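Local coordinates for protein glycinin (Glycine max, PDB 1OD5) that probably serves as a hexameric seed storage globulin, laying down a reserve of amino acids, including sulfur-containing ones, at residues 14-19 / 34-39; 86-91 / 111-116; 377-382 / 487-492. One frame throughout, in Å; residues are numbered along the deposited sequence.

Contact 1 of 3, residues 14-19 / 34-39; sequences NALEPD and SQHPEL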
ATOM      1  N   ASN A  14      -3.806  24.945 -31.021  1.00 18.45           N
ATOM      2  CA  ASN A  14      -2.717  25.485 -31.824  1.00 18.35           C
ATOM      3  C   ASN A  14      -1.360  24.856 -31.564  1.00 21.64           C
ATOM      4  O   ASN A  14      -1.080  24.429 -30.447  1.00 21.23           O
ATOM      5  CB  ASN A  14      -2.512  26.984 -31.582  1.00 23.75           C
ATOM      6  CG  ASN A  14      -3.569  27.908 -32.166  1.00 26.81           C
ATOM      7  OD1 ASN A  14      -4.501  28.298 -31.469  1.00 30.74           O
ATOM      8  ND2 ASN A  14      -3.470  28.278 -33.441  1.00 27.25           N
ATOM      9  N   ALA A  15      -0.462  24.865 -32.564  1.00 20.12           N
ATOM     10  CA  ALA A  15       0.876  24.335 -32.394  1.00 20.14           C
ATOM     11  C   ALA A  15       1.623  25.541 -31.865  1.00 19.77           C
ATOM     12  O   ALA A  15       1.735  26.564 -32.539  1.00 24.79           O
ATOM     13  CB  ALA A  15       1.463  23.917 -33.726  1.00 17.54           C
ATOM     14  N   LEU A  16       2.124  25.449 -30.641  1.00 19.12           N
ATOM     15  CA  LEU A  16       2.831  26.523 -29.979  1.00 17.79           C
ATOM     16  C   LEU A  16       4.347  26.592 -29.988  1.00 20.67           C
ATOM     17  O   LEU A  16       5.066  25.594 -29.877  1.00 21.56           O
ATOM     18  CB  LEU A  16       2.366  26.562 -28.523  1.00 15.97           C
ATOM     19  CG  LEU A  16       0.860  26.558 -28.282  1.00 18.40           C
ATOM     20  CD1 LEU A  16       0.584  26.438 -26.794  1.00 17.95           C
ATOM     21  CD2 LEU A  16       0.257  27.840 -28.851  1.00 13.66           C
ATOM     22  N   GLU A  17       4.854  27.833 -30.056  1.00 19.17           N
ATOM     23  CA  GLU A  17       6.287  28.073 -30.041  1.00 19.96           C
ATOM     24  C   GLU A  17       6.618  28.910 -28.815  1.00 17.10           C
ATOM     25  O   GLU A  17       5.702  29.415 -28.170  1.00 18.11           O
ATOM     26  CB  GLU A  17       6.689  28.763 -31.362  1.00 23.02           C
ATOM     27  CG  GLU A  17       6.496  27.778 -32.503  1.00 24.29           C
ATOM     28  CD  GLU A  17       7.427  27.872 -33.711  1.00 31.60           C
ATOM     29  OE1 GLU A  17       8.643  28.096 -33.555  1.00 35.16           O
ATOM     30  OE2 GLU A  17       6.923  27.664 -34.821  1.00 32.31           O
ATOM     31  N   PRO A  18       7.856  29.037 -28.340  1.00 18.11           N
ATOM     32  CA  PRO A  18       8.179  29.868 -27.188  1.00 20.49           C
ATOM     33  C   PRO A  18       7.814  31.317 -27.489  1.00 24.76           C
ATOM     34  O   PRO A  18       7.820  31.723 -28.655  1.00 24.66           O
ATOM     35  CB  PRO A  18       9.652  29.695 -26.969  1.00 19.21           C
ATOM     36  CG  PRO A  18       9.964  28.396 -27.653  1.00 16.85           C
ATOM     37  CD  PRO A  18       9.048  28.369 -28.850  1.00 15.73           C
ATOM     38  N   ASP A  19       7.421  32.004 -26.403  1.00 29.95           N
ATOM     39  CA  ASP A  19       7.008  33.420 -26.354  1.00 32.84           C
ATOM     40  C   ASP A  19       8.112  34.339 -25.824  1.00 31.43           C
ATOM     41  O   ASP A  19       8.435  35.350 -26.439  1.00 33.16           O
ATOM     42  CB  ASP A  19       5.793  33.632 -25.426  1.00 33.41           C
ATOM     43  CG  ASP A  19       4.557  32.816 -25.792  1.00 39.76           C
ATOM     44  OD1 ASP A  19       4.618  31.586 -25.827  1.00 42.15           O
ATOM     45  OD2 ASP A  19       3.507  33.404 -26.047  1.00 45.09           O
ATOM     46  N   SER A  34       2.277  30.530 -19.978  1.00 19.60           N
ATOM     47  CA  SER A  34       1.360  29.642 -19.289  1.00 20.89           C
ATOM     48  C   SER A  34      -0.086  30.058 -19.393  1.00 22.76           C
ATOM     49  O   SER A  34      -0.958  29.328 -18.913  1.00 23.02           O
ATOM     50  CB  SER A  34       1.774  29.531 -17.823  1.00 21.16           C
ATOM     51  OG  SER A  34       1.576  30.734 -17.127  1.00 29.81           O
ATOM     52  N   GLN A  35      -0.380  31.170 -20.092  1.00 23.09           N
ATOM     53  CA  GLN A  35      -1.753  31.641 -20.227  1.00 24.72           C
ATOM     54  C   GLN A  35      -2.430  31.169 -21.497  1.00 23.09           C
ATOM     55  O   GLN A  35      -3.613  31.486 -21.679  1.00 23.59           O
ATOM     56  CB  GLN A  35      -1.808  33.173 -20.172  1.00 28.26           C
ATOM     57  CG  GLN A  35      -1.641  33.785 -18.777  1.00 31.56           C
ATOM     58  CD  GLN A  35      -1.197  35.253 -18.814  1.00 37.88           C
ATOM     59  OE1 GLN A  35      -0.972  35.868 -19.872  1.00 39.24           O
ATOM     60  NE2 GLN A  35      -1.034  35.840 -17.623  1.00 38.81           N
ATOM     61  N   HIS A  36      -1.723  30.417 -22.376  1.00 20.23           N
ATOM     62  CA  HIS A  36      -2.329  29.893 -23.587  1.00 17.68           C
ATOM     63  C   HIS A  36      -3.448  28.960 -23.147  1.00 17.69           C
ATOM     64  O   HIS A  36      -3.260  28.225 -22.181  1.00 20.98           O
ATOM     65  CB  HIS A  36      -1.359  29.076 -24.425  1.00 16.09           C
ATOM     66  CG  HIS A  36      -0.363  29.868 -25.239  1.00 20.86           C
ATOM     67  ND1 HIS A  36      -0.409  30.213 -26.522  1.00 22.49           N
ATOM     68  CD2 HIS A  36       0.839  30.330 -24.770  1.00 23.28           C
ATOM     69  CE1 HIS A  36       0.699  30.847 -26.837  1.00 21.15           C
ATOM     70  NE2 HIS A  36       1.445  30.910 -25.768  1.00 22.85           N
ATOM     71  N   PRO A  37      -4.642  28.965 -23.744  1.00 18.85           N
ATOM     72  CA  PRO A  37      -5.769  28.129 -23.373  1.00 17.95           C
ATOM     73  C   PRO A  37      -5.459  26.621 -23.320  1.00 18.83           C
ATOM     74  O   PRO A  37      -5.952  25.920 -22.445  1.00 17.27           O
ATOM     75  CB  PRO A  37      -6.814  28.473 -24.412  1.00 16.69           C
ATOM     76  CG  PRO A  37      -6.463  29.855 -24.841  1.00 14.95           C
ATOM     77  CD  PRO A  37      -4.983  29.715 -24.954  1.00 18.29           C
ATOM     78  N   GLU A  38      -4.662  26.139 -24.275  1.00 16.26           N
ATOM     79  CA  GLU A  38      -4.263  24.748 -24.382  1.00 16.77           C
ATOM     80  C   GLU A  38      -3.452  24.365 -23.164  1.00 14.75           C
ATOM     81  O   GLU A  38      -3.775  23.369 -22.553  1.00 18.21           O
ATOM     82  CB  GLU A  38      -3.392  24.491 -25.579  1.00 15.30           C
ATOM     83  CG  GLU A  38      -4.037  24.898 -26.877  1.00 21.61           C
ATOM     84  CD  GLU A  38      -3.759  26.330 -27.340  1.00 23.89           C
ATOM     85  OE1 GLU A  38      -3.931  26.611 -28.519  1.00 26.21           O
ATOM     86  OE2 GLU A  38      -3.357  27.175 -26.554  1.00 24.11           O
ATOM     87  N   LEU A  39      -2.450  25.167 -22.793  1.00 12.65           N
ATOM     88  CA  LEU A  39      -1.594  24.948 -21.661  1.00 10.47           C
ATOM     89  C   LEU A  39      -2.374  25.008 -20.379  1.00 14.27           C
ATOM     90  O   LEU A  39      -2.067  24.278 -19.431  1.00 14.94           O
ATOM     91  CB  LEU A  39      -0.492  25.995 -21.672  1.00  7.16           C
ATOM     92  CG  LEU A  39       0.863  25.547 -22.211  1.00 11.65           C
ATOM     93  CD1 LEU A  39       0.654  24.865 -23.507  1.00 16.43           C
ATOM     94  CD2 LEU A  39       1.802  26.695 -22.443  1.00  6.92           C
TER
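His-36 gives its NE2 hydrogen to the carboxylate of Asp-19. The bond is forked: NE2 lies 3.2 Å from OD1 and also 3.2 Å from OD2 of Asp-19. Both oxygens use their syn sides, and the N-H points more directly at OD1. The carboxylate sits at the NE2 edge of the ring, its plane turned 72° from the ring plane. OD1 of Asp-19 has a second donor, the backbone N of Asn-33. The other polar link is at the far end of the contact. There the backbone N of Asn-14 donates to OE1 of Glu-38 over 3.0 Å, meeting the anti side of the carboxylate. Glu-38 reaches it by bending at chi2 (91°).

The two segments frame the hairpin of strands 20-24 and 27-31 at one edge of a sheet in the first cupin domain. His-36 is the N-cap residue of helix 37-42, so the contact joins the lead-in to the hairpin with the start of that helix. Leu-16 also makes backbone hydrogen bonds with Leu-420 of the second cupin domain.

Apolar packing centres on Leu-16. Its CD1 sits over one face of the His-36 ring in a CH-pi contact, 4.1 Å from the centroid. CD2 of Leu-16 comes to 3.4 Å from ND1 of His-36. CD1 of Leu-16 also meets CD1 of Leu-39 at 3.6 Å. Leu-39 in turn packs on Trp-32, Leu-420 and Val-422.

Contact 2 of 3, residues 86-91 / 111-116; sequences ETFEKP and QKIRHF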
ATOM      1  N   GLU A  86      26.944  12.961   2.531  1.00 16.66           N
ATOM      2  CA  GLU A  86      27.826  13.304   1.411  1.00 21.06           C
ATOM      3  C   GLU A  86      28.707  12.093   1.095  1.00 21.76           C
ATOM      4  O   GLU A  86      29.860  12.018   1.539  1.00 23.64           O
ATOM      5  CB  GLU A  86      28.734  14.502   1.782  1.00 21.71           C
ATOM      6  CG  GLU A  86      28.148  15.908   1.828  1.00 23.73           C
ATOM      7  CD  GLU A  86      26.797  16.056   2.506  1.00 22.80           C
ATOM      8  OE1 GLU A  86      26.732  16.190   3.726  1.00 23.69           O
ATOM      9  OE2 GLU A  86      25.807  16.043   1.788  1.00 24.23           O
ATOM     10  N   THR A  87      28.191  11.200   0.238  1.00 20.57           N
ATOM     11  CA  THR A  87      28.902   9.986  -0.087  1.00 18.13           C
ATOM     12  C   THR A  87      30.005  10.046  -1.130  1.00 19.73           C
ATOM     13  O   THR A  87      30.610   9.020  -1.456  1.00 18.02           O
ATOM     14  CB  THR A  87      27.842   8.894  -0.452  1.00 16.63           C
ATOM     15  OG1 THR A  87      27.167   9.285  -1.610  1.00 11.68           O
ATOM     16  CG2 THR A  87      26.844   8.669   0.665  1.00 16.75           C
ATOM     17  N   PHE A  88      30.267  11.196  -1.750  1.00 15.91           N
ATOM     18  CA  PHE A  88      31.375  11.251  -2.697  1.00 14.90           C
ATOM     19  C   PHE A  88      32.392  12.045  -1.911  1.00 16.37           C
ATOM     20  O   PHE A  88      32.034  13.052  -1.292  1.00 19.40           O
ATOM     21  CB  PHE A  88      30.988  11.969  -3.962  1.00  9.91           C
ATOM     22  CG  PHE A  88      30.378  11.095  -5.050  1.00  7.79           C
ATOM     23  CD1 PHE A  88      29.531  10.046  -4.769  1.00  9.37           C
ATOM     24  CD2 PHE A  88      30.694  11.377  -6.361  1.00  7.46           C
ATOM     25  CE1 PHE A  88      28.995   9.273  -5.793  1.00 10.78           C
ATOM     26  CE2 PHE A  88      30.165  10.611  -7.387  1.00 12.12           C
ATOM     27  CZ  PHE A  88      29.311   9.549  -7.111  1.00 12.51           C
ATOM     28  N   GLU A  89      33.641  11.607  -1.778  1.00 17.31           N
ATOM     29  CA  GLU A  89      34.582  12.391  -1.010  1.00 21.44           C
ATOM     30  C   GLU A  89      35.965  12.266  -1.557  1.00 22.79           C
ATOM     31  O   GLU A  89      36.289  11.277  -2.193  1.00 24.83           O
ATOM     32  CB  GLU A  89      34.576  11.984   0.441  1.00 23.47           C
ATOM     33  CG  GLU A  89      34.857  10.545   0.763  1.00 28.74           C
ATOM     34  CD  GLU A  89      35.182  10.420   2.240  1.00 34.18           C
ATOM     35  OE1 GLU A  89      34.277  10.188   3.040  1.00 34.40           O
ATOM     36  OE2 GLU A  89      36.355  10.592   2.581  1.00 39.85           O
ATOM     37  N   LYS A  90      36.763  13.301  -1.340  1.00 25.64           N
ATOM     38  CA  LYS A  90      38.113  13.338  -1.850  1.00 29.56           C
ATOM     39  C   LYS A  90      39.022  13.716  -0.708  1.00 34.47           C
ATOM     40  O   LYS A  90      38.888  14.824  -0.195  1.00 35.32           O
ATOM     41  CB  LYS A  90      38.245  14.376  -2.932  1.00 30.36           C
ATOM     42  CG  LYS A  90      39.498  14.134  -3.718  1.00 35.14           C
ATOM     43  CD  LYS A  90      39.609  15.180  -4.798  1.00 40.13           C
ATOM     44  CE  LYS A  90      40.650  14.802  -5.853  1.00 43.22           C
ATOM     45  NZ  LYS A  90      40.144  13.821  -6.813  1.00 46.69           N
ATOM     46  N   PRO A  91      39.944  12.853  -0.258  1.00 37.83           N
ATOM     47  CA  PRO A  91      40.990  13.220   0.680  1.00 39.90           C
ATOM     48  C   PRO A  91      42.130  13.901  -0.056  1.00 39.83           C
ATOM     49  O   PRO A  91      42.631  14.871   0.515  1.00 41.97           O
ATOM     50  CB  PRO A  91      41.357  11.902   1.333  1.00 41.62           C
ATOM     51  CG  PRO A  91      40.121  11.046   1.084  1.00 42.13           C
ATOM     52  CD  PRO A  91      39.865  11.398  -0.372  1.00 39.32           C
ATOM     53  N   GLN A 111      27.172  15.321  -2.381  1.00 10.98           N
ATOM     54  CA  GLN A 111      26.300  14.217  -2.735  1.00 14.09           C
ATOM     55  C   GLN A 111      26.559  13.652  -4.117  1.00 14.91           C
ATOM     56  O   GLN A 111      27.334  14.194  -4.895  1.00 16.44           O
ATOM     57  CB  GLN A 111      24.836  14.649  -2.615  1.00  9.71           C
ATOM     58  CG  GLN A 111      24.532  14.842  -1.146  1.00  9.69           C
ATOM     59  CD  GLN A 111      23.102  15.187  -0.838  1.00  6.66           C
ATOM     60  OE1 GLN A 111      22.235  15.021  -1.669  1.00  7.91           O
ATOM     61  NE2 GLN A 111      22.822  15.661   0.362  1.00  7.74           N
ATOM     62  N   LYS A 112      25.935  12.518  -4.458  1.00 17.42           N
ATOM     63  CA  LYS A 112      26.120  11.849  -5.743  1.00 17.64           C
ATOM     64  C   LYS A 112      25.963  12.735  -6.982  1.00 19.48           C
ATOM     65  O   LYS A 112      25.080  13.588  -7.018  1.00 19.89           O
ATOM     66  CB  LYS A 112      25.118  10.676  -5.770  1.00 19.40           C
ATOM     67  CG  LYS A 112      25.119   9.934  -7.096  1.00 21.70           C
ATOM     68  CD  LYS A 112      24.070   8.845  -7.193  1.00 22.92           C
ATOM     69  CE  LYS A 112      24.304   8.271  -8.602  1.00 25.20           C
ATOM     70  NZ  LYS A 112      23.510   7.071  -8.797  1.00 27.77           N
ATOM     71  N   ILE A 113      26.840  12.588  -7.985  1.00 20.74           N
ATOM     72  CA  ILE A 113      26.775  13.350  -9.230  1.00 19.49           C
ATOM     73  C   ILE A 113      26.156  12.382 -10.221  1.00 20.87           C
ATOM     74  O   ILE A 113      26.591  11.229 -10.280  1.00 22.27           O
ATOM     75  CB  ILE A 113      28.192  13.750  -9.749  1.00 19.54           C
ATOM     76  CG1 ILE A 113      28.824  14.679  -8.758  1.00 21.36           C
ATOM     77  CG2 ILE A 113      28.138  14.426 -11.118  1.00 21.35           C
ATOM     78  CD1 ILE A 113      28.107  16.022  -8.636  1.00 18.80           C
ATOM     79  N   ARG A 114      25.129  12.781 -10.988  1.00 20.47           N
ATOM     80  CA  ARG A 114      24.517  11.910 -11.987  1.00 18.03           C
ATOM     81  C   ARG A 114      24.919  12.473 -13.342  1.00 19.62           C
ATOM     82  O   ARG A 114      25.107  13.684 -13.466  1.00 20.77           O
ATOM     83  CB  ARG A 114      23.000  11.906 -11.820  1.00 19.30           C
ATOM     84  CG  ARG A 114      22.678  11.403 -10.416  1.00 24.00           C
ATOM     85  CD  ARG A 114      21.257  11.590  -9.846  1.00 27.77           C
ATOM     86  NE  ARG A 114      21.410  11.934  -8.431  1.00 25.98           N
ATOM     87  CZ  ARG A 114      20.657  11.446  -7.454  1.00 24.50           C
ATOM     88  NH1 ARG A 114      20.897  11.834  -6.206  1.00 25.11           N
ATOM     89  NH2 ARG A 114      19.678  10.593  -7.700  1.00 26.06           N
ATOM     90  N   HIS A 115      25.153  11.633 -14.351  1.00 16.73           N
ATOM     91  CA  HIS A 115      25.525  12.076 -15.679  1.00 17.70           C
ATOM     92  C   HIS A 115      24.376  11.860 -16.642  1.00 18.49           C
ATOM     93  O   HIS A 115      23.603  10.914 -16.500  1.00 21.25           O
ATOM     94  CB  HIS A 115      26.727  11.307 -16.207  1.00 18.23           C
ATOM     95  CG  HIS A 115      28.021  11.761 -15.557  1.00 22.35           C
ATOM     96  ND1 HIS A 115      29.066  12.300 -16.165  1.00 23.15           N
ATOM     97  CD2 HIS A 115      28.290  11.735 -14.208  1.00 24.49           C
ATOM     98  CE1 HIS A 115      29.947  12.614 -15.249  1.00 27.41           C
ATOM     99  NE2 HIS A 115      29.470  12.269 -14.071  1.00 26.32           N
ATOM    100  N   PHE A 116      24.237  12.688 -17.670  1.00 17.96           N
ATOM    101  CA  PHE A 116      23.150  12.532 -18.625  1.00 18.25           C
ATOM    102  C   PHE A 116      23.664  12.904 -19.988  1.00 16.90           C
ATOM    103  O   PHE A 116      24.736  13.484 -20.132  1.00 16.26           O
ATOM    104  CB  PHE A 116      21.913  13.445 -18.301  1.00 18.02           C
ATOM    105  CG  PHE A 116      22.182  14.948 -18.310  1.00 18.15           C
ATOM    106  CD1 PHE A 116      22.337  15.610 -17.089  1.00 19.41           C
ATOM    107  CD2 PHE A 116      22.312  15.653 -19.518  1.00 16.60           C
ATOM    108  CE1 PHE A 116      22.628  16.974 -17.074  1.00 20.58           C
ATOM    109  CE2 PHE A 116      22.606  17.010 -19.493  1.00 19.22           C
ATOM    110  CZ  PHE A 116      22.765  17.672 -18.273  1.00 20.46           C
TER
HETATM  111  O   HOH W   1      23.642  17.040   3.001  1.00 25.36           O
HETATM  112  O   HOH W   2      24.766  11.096  -2.313  1.00 23.23           O
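Phe-88 lays one face of its ring over the backbone of Lys-112 and Ile-113. With CG beside its own backbone N (chi1 -89°), the ring is carried across to the second segment. CA of Lys-112 makes a CH-pi contact 4.0 Å from the Phe-88 centroid, near the ring normal. The N of Ile-113 lies over the same face, 3.9 Å from CE2 of Phe-88. With Phe-88 cut back to an alanine, the backbone of Lys-112 and Ile-113 would probably lose its aromatic cover and a gap would open between the segments.

CG of Lys-112 points opposite the backbone N (chi1 176°), and the chain beyond stays extended. CB and CG run past CE1 of Phe-88, and NZ travels on to a salt bridge with Asp-341 of the second subunit.

At the other end Glu-86 folds at chi2 while Gln-111 stays straight. Their flat ends are nearly coplanar, and NE2 of Gln-111 gives a weak hydrogen bond to OE2 of Glu-86 at 3.3 Å. A water joins them too. It lies 2.7 Å from OE2 of Glu-86, probably as donor, and accepts weakly from NE2 of Gln-111. OE1 of Gln-111 is taken by the backbone N of Phe-81. A second water accepts from the N of Lys-112 and donates to OG1 of Thr-87, which also bonds to the O of Asp-341 of the second subunit.

Strand 88-90 pairs with 108-117 through Phe-88 with His-110 and Lys-90 with Asp-108, in one sheet of the first cupin domain. Across this contact the grip is thus mostly aromatic and water-mediated, while Lys-112 and Thr-87 find stronger polar partners on a neighbouring copy, as suits a subunit interface.

Contact 3 of 3, residues 377-382 / 487-492; sequences GIYSPH and GPLVNP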
ATOM      1  N   GLY A 377       4.857   6.605 -41.806  1.00 18.76           N
ATOM      2  CA  GLY A 377       4.370   5.649 -40.833  1.00 17.40           C
ATOM      3  C   GLY A 377       3.221   6.279 -40.084  1.00 15.77           C
ATOM      4  O   GLY A 377       3.299   7.442 -39.737  1.00 19.09           O
ATOM      5  N   ILE A 378       2.142   5.565 -39.837  1.00 14.46           N
ATOM      6  CA  ILE A 378       0.982   6.053 -39.115  1.00 14.15           C
ATOM      7  C   ILE A 378       0.864   5.533 -37.679  1.00 16.49           C
ATOM      8  O   ILE A 378       0.873   4.323 -37.498  1.00 16.21           O
ATOM      9  CB  ILE A 378      -0.330   5.650 -39.867  1.00 12.32           C
ATOM     10  CG1 ILE A 378      -0.372   6.287 -41.253  1.00 10.38           C
ATOM     11  CG2 ILE A 378      -1.557   6.085 -39.088  1.00  9.95           C
ATOM     12  CD1 ILE A 378      -1.606   5.836 -42.084  1.00 13.88           C
ATOM     13  N   TYR A 379       0.757   6.370 -36.632  1.00 15.55           N
ATOM     14  CA  TYR A 379       0.521   5.903 -35.287  1.00 11.57           C
ATOM     15  C   TYR A 379      -1.008   6.128 -35.353  1.00 13.41           C
ATOM     16  O   TYR A 379      -1.579   7.201 -35.126  1.00 14.97           O
ATOM     17  CB  TYR A 379       1.282   6.800 -34.298  1.00  8.45           C
ATOM     18  CG  TYR A 379       1.095   6.401 -32.833  1.00  8.28           C
ATOM     19  CD1 TYR A 379       0.104   5.489 -32.477  1.00 11.11           C
ATOM     20  CD2 TYR A 379       1.873   6.975 -31.828  1.00  9.88           C
ATOM     21  CE1 TYR A 379      -0.138   5.144 -31.150  1.00  7.86           C
ATOM     22  CE2 TYR A 379       1.642   6.638 -30.487  1.00  7.94           C
ATOM     23  CZ  TYR A 379       0.631   5.722 -30.163  1.00  7.87           C
ATOM     24  OH  TYR A 379       0.338   5.364 -28.853  1.00 12.03           O
ATOM     25  N   SER A 380      -1.717   5.072 -35.764  1.00 12.26           N
ATOM     26  CA  SER A 380      -3.162   5.068 -35.956  1.00 12.23           C
ATOM     27  C   SER A 380      -4.029   5.628 -34.852  1.00 12.23           C
ATOM     28  O   SER A 380      -3.525   5.777 -33.740  1.00 15.90           O
ATOM     29  CB  SER A 380      -3.577   3.615 -36.307  1.00 14.76           C
ATOM     30  OG  SER A 380      -3.422   2.688 -35.245  1.00 20.01           O
ATOM     31  N   PRO A 381      -5.298   6.001 -35.062  1.00 12.05           N
ATOM     32  CA  PRO A 381      -6.112   6.730 -34.084  1.00 13.04           C
ATOM     33  C   PRO A 381      -6.081   6.177 -32.662  1.00 14.70           C
ATOM     34  O   PRO A 381      -6.315   4.992 -32.448  1.00 15.86           O
ATOM     35  CB  PRO A 381      -7.495   6.707 -34.696  1.00 13.61           C
ATOM     36  CG  PRO A 381      -7.237   6.748 -36.188  1.00 13.17           C
ATOM     37  CD  PRO A 381      -6.047   5.826 -36.311  1.00 11.22           C
ATOM     38  N   HIS A 382      -5.794   7.007 -31.670  1.00 13.19           N
ATOM     39  CA  HIS A 382      -5.735   6.569 -30.285  1.00 11.37           C
ATOM     40  C   HIS A 382      -6.106   7.654 -29.311  1.00 12.39           C
ATOM     41  O   HIS A 382      -6.269   8.780 -29.760  1.00 15.84           O
ATOM     42  CB  HIS A 382      -4.330   6.099 -29.944  1.00  8.89           C
ATOM     43  CG  HIS A 382      -3.233   7.088 -30.274  1.00  4.70           C
ATOM     44  ND1 HIS A 382      -2.701   7.350 -31.459  1.00  5.87           N
ATOM     45  CD2 HIS A 382      -2.554   7.819 -29.332  1.00  7.83           C
ATOM     46  CE1 HIS A 382      -1.725   8.194 -31.269  1.00  6.10           C
ATOM     47  NE2 HIS A 382      -1.634   8.481 -29.984  1.00  7.32           N
ATOM     48  N   GLY A 487      -0.756  -3.981 -34.247  1.00 21.34           N
ATOM     49  CA  GLY A 487      -0.355  -2.989 -33.297  1.00 23.21           C
ATOM     50  C   GLY A 487      -0.724  -1.599 -33.783  1.00 22.93           C
ATOM     51  O   GLY A 487      -1.330  -1.445 -34.851  1.00 21.39           O
ATOM     52  N   PRO A 488      -0.381  -0.567 -32.999  1.00 20.15           N
ATOM     53  CA  PRO A 488      -0.793   0.802 -33.274  1.00 17.96           C
ATOM     54  C   PRO A 488      -0.022   1.444 -34.406  1.00 17.48           C
ATOM     55  O   PRO A 488      -0.534   2.413 -34.961  1.00 19.68           O
ATOM     56  CB  PRO A 488      -0.631   1.494 -31.945  1.00 14.20           C
ATOM     57  CG  PRO A 488       0.514   0.768 -31.296  1.00 19.94           C
ATOM     58  CD  PRO A 488       0.307  -0.683 -31.716  1.00 17.81           C
ATOM     59  N   LEU A 489       1.162   0.917 -34.779  1.00 15.97           N
ATOM     60  CA  LEU A 489       1.990   1.434 -35.856  1.00 12.94           C
ATOM     61  C   LEU A 489       1.702   0.743 -37.186  1.00 18.54           C
ATOM     62  O   LEU A 489       1.875  -0.454 -37.418  1.00 18.94           O
ATOM     63  CB  LEU A 489       3.415   1.262 -35.474  1.00 12.20           C
ATOM     64  CG  LEU A 489       3.749   1.858 -34.124  1.00 14.16           C
ATOM     65  CD1 LEU A 489       5.144   1.497 -33.766  1.00 14.94           C
ATOM     66  CD2 LEU A 489       3.635   3.351 -34.160  1.00 15.56           C
ATOM     67  N   VAL A 490       1.145   1.551 -38.084  1.00 19.05           N
ATOM     68  CA  VAL A 490       0.749   1.123 -39.407  1.00 19.50           C
ATOM     69  C   VAL A 490       1.686   1.672 -40.476  1.00 22.41           C
ATOM     70  O   VAL A 490       2.157   2.804 -40.491  1.00 22.46           O
ATOM     71  CB  VAL A 490      -0.712   1.577 -39.582  1.00 18.17           C
ATOM     72  CG1 VAL A 490      -1.294   1.151 -40.909  1.00 20.30           C
ATOM     73  CG2 VAL A 490      -1.552   0.897 -38.533  1.00 18.91           C
ATOM     74  N   ASN A 491       2.058   0.766 -41.350  1.00 26.86           N
ATOM     75  CA  ASN A 491       2.938   1.061 -42.473  1.00 31.94           C
ATOM     76  C   ASN A 491       1.988   1.079 -43.673  1.00 34.65           C
ATOM     77  O   ASN A 491       1.415   0.024 -44.002  1.00 36.30           O
ATOM     78  CB  ASN A 491       4.008  -0.062 -42.593  1.00 32.90           C
ATOM     79  CG  ASN A 491       3.477  -1.507 -42.693  1.00 32.88           C
ATOM     80  OD1 ASN A 491       3.638  -2.163 -43.728  1.00 35.26           O
ATOM     81  ND2 ASN A 491       2.788  -2.037 -41.679  1.00 29.41           N
ATOM     82  N   PRO A 492       1.702   2.233 -44.314  1.00 35.99           N
ATOM     83  CA  PRO A 492       0.892   2.281 -45.528  1.00 37.39           C
ATOM     84  C   PRO A 492       1.759   2.258 -46.782  1.00 38.20           C
ATOM     85  O   PRO A 492       1.296   1.643 -47.738  1.00 40.89           O
ATOM     86  CB  PRO A 492       0.060   3.540 -45.351  1.00 34.41           C
ATOM     87  CG  PRO A 492       1.083   4.463 -44.753  1.00 34.53           C
ATOM     88  CD  PRO A 492       1.783   3.562 -43.729  1.00 35.74           C
TER
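Ser-380 holds the carbonyl O of Pro-488 with two donors. Its backbone N gives a bond of 3.0 Å to Pro-488 O, nearly in line with the C=O but bent at the hydrogen (141°). Its OG gives another of 2.9 Å to the same Pro-488 O, from a direction tilted out of the carbonyl plane. OG can do this because it lies between the backbone N and the carbonyl carbon (chi1 68°), which turns it toward Pro-488.

Ile-378 and Val-490 satisfy each other's backbone. Ile-378 N donates to Val-490 O and Val-490 N to Ile-378 O, each at 2.8 Å and almost straight. Ile-378 O also receives a CA-H contact from Leu-489.

This is an antiparallel bridge. Ile-378 and Val-490 form the hydrogen-bonded pair, and Tyr-379 and Leu-489 the non-hydrogen-bonded pair that follows. The last strand of the chain, 489-490, thereby joins a sheet of the second cupin domain beside strand 378-384. On its other side the same strand pairs with 428-434, Tyr-379 bonding to Glu-431.

Around the Ile-378 and Val-490 pair the packing is aliphatic, and CD1 of Ile-378 touches CG of Pro-492 at 4.0 Å. Ser-215 of the fourth subunit packs on both Ile-378 and Val-490. On the other face CE1 of Tyr-379 meets CB of Pro-488 at 3.8 Å, and CB of Tyr-379 meets CD2 of Leu-489.

The carbonyl O of Ser-380 takes the ND1 hydrogen of His-382 at 2.9 Å, close to the plane of the imidazole. CE1 of His-382 lies over the centre of the Tyr-379 ring, 3.3 Å above its plane. These two contacts probably set the rotation of the His-382 ring, which with Glu-431 forms the magnesium site.

From the N terminus the contacts come in series; none nests in or crosses another. Contact 1 closes the short loop holding hairpin 20-24/27-31, where the first cupin domain meets strand 420-423 of the second. Contact 2 closes a loop between strands 88-90 and 108-117 in the first domain; residues 92-106 of that loop are not modelled. It lies across the chain's centre from contact 1, about 39 Å between centres. Contact 3 spans over a hundred residues and ties the C-terminal strand to the second domain. Contacts 2 and 3 are about 44 Å apart between centres within one chain, yet they meet between subunits: Glu-89 of one bonds to Gly-487 of another.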